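Local coordinates for diaphanous protein (Entamoeba histolytica, PDB 4DVG) that probably binds a Rho-family GTPase through its GTPase-binding and FH3 regions and so helps regulate formin-driven actin assembly, at residues L269-K277 against I291-E299. Sequence-based numbering, arbitrary orientation.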
ATOM      1  N   LEU B 269       2.996 -28.949  14.526  1.00 49.24           N
ATOM      2  CA  LEU B 269       1.782 -28.445  13.892  1.00 45.50           C
ATOM      3  C   LEU B 269       0.502 -28.975  14.495  1.00 57.77           C
ATOM      4  O   LEU B 269      -0.398 -28.212  14.840  1.00 63.37           O
ATOM      5  CB  LEU B 269       1.754 -28.766  12.411  1.00 53.81           C
ATOM      6  CG  LEU B 269       0.556 -28.060  11.775  1.00 55.20           C
ATOM      7  CD1 LEU B 269       0.662 -26.573  12.085  1.00 45.03           C
ATOM      8  CD2 LEU B 269       0.487 -28.322  10.267  1.00 43.81           C
ATOM      9  N   VAL B 270       0.401 -30.288  14.604  1.00 54.27           N
ATOM     10  CA  VAL B 270      -0.840 -30.880  15.085  1.00 54.10           C
ATOM     11  C   VAL B 270      -1.259 -30.334  16.449  1.00 61.81           C
ATOM     12  O   VAL B 270      -2.407 -29.907  16.637  1.00 71.48           O
ATOM     13  CB  VAL B 270      -0.732 -32.411  15.118  1.00 55.20           C
ATOM     14  CG1 VAL B 270      -1.906 -33.010  15.868  1.00 62.13           C
ATOM     15  CG2 VAL B 270      -0.641 -32.955  13.696  1.00 49.40           C
ATOM     16  N   ASN B 271      -0.332 -30.332  17.403  1.00 63.81           N
ATOM     17  CA  ASN B 271      -0.671 -29.870  18.743  1.00 74.10           C
ATOM     18  C   ASN B 271      -0.998 -28.382  18.748  1.00 71.80           C
ATOM     19  O   ASN B 271      -1.716 -27.892  19.619  1.00 82.40           O
ATOM     20  CB  ASN B 271       0.443 -30.196  19.745  1.00 81.01           C
ATOM     21  CG  ASN B 271       0.379 -31.634  20.238  1.00 82.83           C
ATOM     22  OD1 ASN B 271      -0.070 -31.897  21.357  1.00 84.06           O
ATOM     23  ND2 ASN B 271       0.825 -32.572  19.401  1.00 80.75           N
ATOM     24  N   GLU B 272      -0.474 -27.680  17.751  1.00 63.84           N
ATOM     25  CA  GLU B 272      -0.666 -26.253  17.634  1.00 63.89           C
ATOM     26  C   GLU B 272      -2.090 -25.943  17.188  1.00 71.80           C
ATOM     27  O   GLU B 272      -2.764 -25.075  17.769  0.87 70.99           O
ATOM     28  CB  GLU B 272       0.324 -25.668  16.644  1.00 62.01           C
ATOM     29  CG  GLU B 272       0.267 -24.168  16.576  1.00 67.47           C
ATOM     30  OE1 GLU B 272       1.659 -24.111  18.491  1.00 77.13           O
ATOM     31  OE2 GLU B 272       0.198 -22.471  18.203  1.00 75.74           O
ATOM     32  N   LEU B 273      -2.557 -26.656  16.170  1.00 56.43           N
ATOM     33  CA  LEU B 273      -3.916 -26.436  15.694  1.00 64.58           C
ATOM     34  C   LEU B 273      -4.936 -26.875  16.735  1.00 71.46           C
ATOM     35  O   LEU B 273      -5.878 -26.146  17.036  0.61 75.91           O
ATOM     36  CB  LEU B 273      -4.167 -27.146  14.361  1.00 60.03           C
ATOM     37  CG  LEU B 273      -3.103 -26.851  13.315  1.00 56.06           C
ATOM     38  CD1 LEU B 273      -3.394 -27.595  12.015  1.00 51.85           C
ATOM     39  CD2 LEU B 273      -2.976 -25.336  13.110  1.00 53.15           C
ATOM     40  N   GLU B 274      -4.742 -28.065  17.294  1.00 74.90           N
ATOM     41  CA  GLU B 274      -5.664 -28.553  18.309  1.00 77.08           C
ATOM     42  C   GLU B 274      -5.786 -27.592  19.480  1.00 78.26           C
ATOM     43  O   GLU B 274      -6.841 -27.528  20.108  1.00 91.93           O
ATOM     44  CB  GLU B 274      -5.299 -29.961  18.779  1.00 81.51           C
ATOM     45  CG  GLU B 274      -5.667 -31.036  17.775  1.00 87.36           C
ATOM     46  CD  GLU B 274      -5.316 -32.427  18.251  1.00 95.93           C
ATOM     47  OE1 GLU B 274      -5.028 -32.588  19.455  0.20 99.01           O
ATOM     48  OE2 GLU B 274      -5.319 -33.359  17.419  1.00 97.68           O
ATOM     49  N   ASN B 275      -4.730 -26.836  19.781  1.00 76.44           N
ATOM     50  CA  ASN B 275      -4.854 -25.809  20.827  1.00 87.74           C
ATOM     51  C   ASN B 275      -5.732 -24.638  20.378  1.00 91.69           C
ATOM     52  O   ASN B 275      -6.384 -23.999  21.194  0.97103.18           O
ATOM     53  CB  ASN B 275      -3.488 -25.290  21.304  1.00 84.45           C
ATOM     54  OD1 ASN B 275      -3.358 -27.190  22.769  1.00 75.56           O
ATOM     55  ND2 ASN B 275      -1.459 -26.072  22.366  1.00 71.88           N
HETATM   56  N   MSE B 276      -5.745 -24.367  19.076  1.00 86.99           N
HETATM   57  CA  MSE B 276      -6.512 -23.255  18.526  1.00 86.06           C
HETATM   58  C   MSE B 276      -7.996 -23.570  18.497  1.00 90.79           C
HETATM   59  O   MSE B 276      -8.828 -22.667  18.540  0.70 94.35           O
HETATM   60  CB  MSE B 276      -6.016 -22.900  17.123  1.00 82.49           C
HETATM   61  CG  MSE B 276      -4.638 -22.228  17.121  1.00 87.59           C
HETATM   62 SE   MSE B 276      -3.784 -21.946  15.358  1.00 95.37          SE
HETATM   63  CE  MSE B 276      -5.138 -20.803  14.522  1.00 78.83           C
ATOM     64  N   LYS B 277      -8.322 -24.854  18.423  1.00 93.01           N
ATOM     65  CA  LYS B 277      -9.711 -25.299  18.447  1.00101.18           C
ATOM     66  C   LYS B 277     -10.368 -25.024  19.804  1.00110.49           C
ATOM     67  O   LYS B 277     -11.564 -24.750  19.874  1.00115.31           O
ATOM     68  CB  LYS B 277      -9.810 -26.791  18.112  1.00102.76           C
ATOM     69  CG  LYS B 277      -9.554 -27.152  16.648  1.00 98.63           C
ATOM     70  CD  LYS B 277      -9.854 -28.629  16.403  1.00 98.62           C
ATOM     71  CE  LYS B 277      -9.991 -28.942  14.923  1.00101.49           C
ATOM     72  NZ  LYS B 277     -10.248 -30.390  14.672  1.00101.15           N
ATOM     73  N   ILE B 291      -8.276 -24.872   9.138  1.00 79.62           N
ATOM     74  CA  ILE B 291      -7.939 -25.892  10.112  1.00 71.42           C
ATOM     75  C   ILE B 291      -8.745 -27.156   9.831  1.00 72.55           C
ATOM     76  O   ILE B 291      -8.186 -28.253   9.795  1.00 69.04           O
ATOM     77  CB  ILE B 291      -8.168 -25.414  11.549  1.00 73.71           C
ATOM     78  CG1 ILE B 291      -7.196 -24.282  11.890  1.00 72.71           C
ATOM     79  CG2 ILE B 291      -7.979 -26.556  12.516  1.00 73.25           C
ATOM     80  CD1 ILE B 291      -7.344 -23.751  13.302  1.00 73.64           C
ATOM     81  N   ASN B 292     -10.048 -27.018   9.606  1.00 72.81           N
ATOM     82  CA  ASN B 292     -10.829 -28.190   9.230  1.00 74.10           C
ATOM     83  C   ASN B 292     -10.252 -28.876   7.981  1.00 76.01           C
ATOM     84  O   ASN B 292     -10.217 -30.104   7.903  1.00 79.37           O
ATOM     85  CB  ASN B 292     -12.316 -27.861   9.048  1.00 77.00           C
ATOM     86  CG  ASN B 292     -13.045 -27.715  10.370  1.00 86.84           C
ATOM     87  OD1 ASN B 292     -12.497 -28.050  11.422  1.00 88.88           O
ATOM     88  ND2 ASN B 292     -14.290 -27.212  10.326  1.00 89.67           N
ATOM     89  N   ASP B 293      -9.782 -28.084   7.020  1.00 68.58           N
ATOM     90  CA  ASP B 293      -9.347 -28.638   5.748  1.00 66.56           C
ATOM     91  C   ASP B 293      -8.173 -29.547   6.005  1.00 68.78           C
ATOM     92  O   ASP B 293      -8.107 -30.653   5.458  1.00 72.33           O
ATOM     93  CB  ASP B 293      -8.965 -27.545   4.737  1.00 71.27           C
ATOM     94  CG  ASP B 293     -10.183 -26.811   4.171  1.00 93.19           C
ATOM     95  OD1 ASP B 293     -11.341 -27.250   4.404  1.00 98.50           O
ATOM     96  OD2 ASP B 293      -9.975 -25.788   3.483  1.00 99.37           O
ATOM     97  N   PHE B 294      -7.264 -29.072   6.852  1.00 61.94           N
ATOM     98  CA  PHE B 294      -6.074 -29.810   7.225  1.00 59.02           C
ATOM     99  C   PHE B 294      -6.444 -31.186   7.771  1.00 62.86           C
ATOM    100  O   PHE B 294      -5.955 -32.197   7.285  0.77 60.80           O
ATOM    101  CB  PHE B 294      -5.243 -29.031   8.256  1.00 57.20           C
ATOM    102  CG  PHE B 294      -4.023 -29.769   8.716  1.00 52.15           C
ATOM    103  CD1 PHE B 294      -2.809 -29.587   8.082  1.00 52.73           C
ATOM    104  CD2 PHE B 294      -4.099 -30.676   9.760  1.00 52.82           C
ATOM    105  CE1 PHE B 294      -1.681 -30.292   8.493  1.00 55.24           C
ATOM    106  CE2 PHE B 294      -2.983 -31.385  10.177  1.00 48.44           C
ATOM    107  CZ  PHE B 294      -1.775 -31.200   9.551  1.00 50.99           C
ATOM    108  N   PHE B 295      -7.324 -31.221   8.767  1.00 69.99           N
ATOM    109  CA  PHE B 295      -7.722 -32.483   9.392  1.00 72.25           C
ATOM    110  C   PHE B 295      -8.493 -33.384   8.444  1.00 76.29           C
ATOM    111  O   PHE B 295      -8.197 -34.573   8.342  1.00 75.52           O
ATOM    112  CB  PHE B 295      -8.505 -32.241  10.697  1.00 68.87           C
ATOM    113  CG  PHE B 295      -7.636 -31.765  11.821  1.00 65.66           C
ATOM    114  CD1 PHE B 295      -6.726 -32.626  12.414  1.00 63.84           C
ATOM    115  CD2 PHE B 295      -7.685 -30.451  12.243  0.46 69.39           C
ATOM    116  CE1 PHE B 295      -5.904 -32.199  13.415  1.00 62.90           C
ATOM    117  CE2 PHE B 295      -6.868 -30.016  13.252  1.00 71.38           C
ATOM    118  CZ  PHE B 295      -5.971 -30.891  13.839  1.00 70.82           C
ATOM    119  N   ASP B 296      -9.474 -32.807   7.753  1.00 75.72           N
ATOM    120  CA  ASP B 296     -10.243 -33.536   6.752  1.00 74.72           C
ATOM    121  C   ASP B 296      -9.331 -34.193   5.701  1.00 71.82           C
ATOM    122  O   ASP B 296      -9.614 -35.290   5.231  1.00 80.36           O
ATOM    123  CB  ASP B 296     -11.289 -32.631   6.073  1.00 76.76           C
ATOM    124  CG  ASP B 296     -12.397 -32.172   7.027  1.00 89.65           C
ATOM    125  OD1 ASP B 296     -12.638 -32.849   8.051  0.53 95.74           O
ATOM    126  OD2 ASP B 296     -13.041 -31.133   6.746  1.00 91.72           O
ATOM    127  N   SER B 297      -8.241 -33.532   5.338  1.00 59.69           N
ATOM    128  CA  SER B 297      -7.331 -34.056   4.312  1.00 60.21           C
ATOM    129  C   SER B 297      -6.386 -35.100   4.912  1.00 69.35           C
ATOM    130  O   SER B 297      -5.992 -36.047   4.242  0.81 72.63           O
ATOM    131  CB  SER B 297      -6.566 -32.900   3.642  1.00 53.23           C
ATOM    132  OG  SER B 297      -5.460 -33.298   2.852  1.00 52.27           O
ATOM    133  N   TRP B 298      -6.051 -34.929   6.188  1.00 73.00           N
ATOM    134  CA  TRP B 298      -5.188 -35.859   6.908  1.00 69.64           C
ATOM    135  C   TRP B 298      -5.896 -37.177   7.112  1.00 73.47           C
ATOM    136  O   TRP B 298      -5.271 -38.236   7.097  1.00 71.13           O
ATOM    137  CB  TRP B 298      -4.829 -35.300   8.282  1.00 69.68           C
ATOM    138  CG  TRP B 298      -3.813 -36.099   9.018  1.00 63.96           C
ATOM    139  CD1 TRP B 298      -2.989 -37.049   8.496  1.00 63.66           C
ATOM    140  CD2 TRP B 298      -3.509 -36.026  10.413  1.00 63.77           C
ATOM    141  NE1 TRP B 298      -2.181 -37.564   9.473  1.00 63.65           N
ATOM    142  CE2 TRP B 298      -2.477 -36.955  10.663  1.00 66.79           C
ATOM    143  CE3 TRP B 298      -3.993 -35.252  11.476  1.00 68.73           C
ATOM    144  CZ2 TRP B 298      -1.919 -37.139  11.940  1.00 66.51           C
ATOM    145  CZ3 TRP B 298      -3.439 -35.439  12.752  1.00 68.85           C
ATOM    146  CH2 TRP B 298      -2.419 -36.378  12.968  1.00 66.12           C
ATOM    147  N   GLU B 299      -7.206 -37.107   7.312  1.00 75.88           N
ATOM    148  CA  GLU B 299      -7.982 -38.294   7.620  1.00 82.69           C
ATOM    149  C   GLU B 299      -8.238 -39.117   6.367  1.00 82.29           C
ATOM    150  O   GLU B 299      -8.194 -40.344   6.399  1.00 83.47           O
ATOM    151  CB  GLU B 299      -9.296 -37.918   8.316  1.00 93.58           C
ATOM    152  CG  GLU B 299     -10.092 -39.114   8.824  1.00103.29           C
ATOM    153  OE1 GLU B 299      -8.669 -39.463  10.701  1.00105.97           O
ATOM    154  OE2 GLU B 299      -9.226 -41.233   9.503  1.00110.68           O
TER
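Lys277 reaches across from helix 269-277 to Phe295 on helix 290-309, and its chain is worth following outward. CB starts toward the other helix, and with chi1 at -72° and the rest of the chain extended it runs out straight. Lys277 CE comes to 3.7 Å from Phe295 CE2 and also touches Ile291 CG2. Lys277 NZ then sits 4.0 Å from the centroid of the Phe295 ring, 32° off its normal, an off-centre cation-pi contact. CZ of that same ring meets Glu274 CG, while Leu273 CB packs on CE2.

Deeper in, Leu273 sends CD1 over one face of Phe294, a CH-pi contact 4.1 Å from the ring centroid. The Leu269 and Phe294 side chains point at each other from opposite directions, and Leu269 CD2 meets CE1 and CZ. Val270 CG2 touches Trp298 CZ3 at 3.9 Å, and Ile291 CD1 touches both CB and CE of Met276, a selenomethionine. Beyond the pair, Leu242, Ile245, Asn246 and Ile249 of helix 236-249 pack against Leu269, Leu273 and Phe294, so the last two modelled helices, in the helical FH3 region, close on a third.

The axes of the two segments cross at -130°, 11.2 Å apart at closest approach, with no hydrogen bond between them. Their cohesion is therefore mainly apolar and aromatic, and the one cation-pi contact across the segments lies at the contact's exposed margin, where solvent would probably weaken its pull.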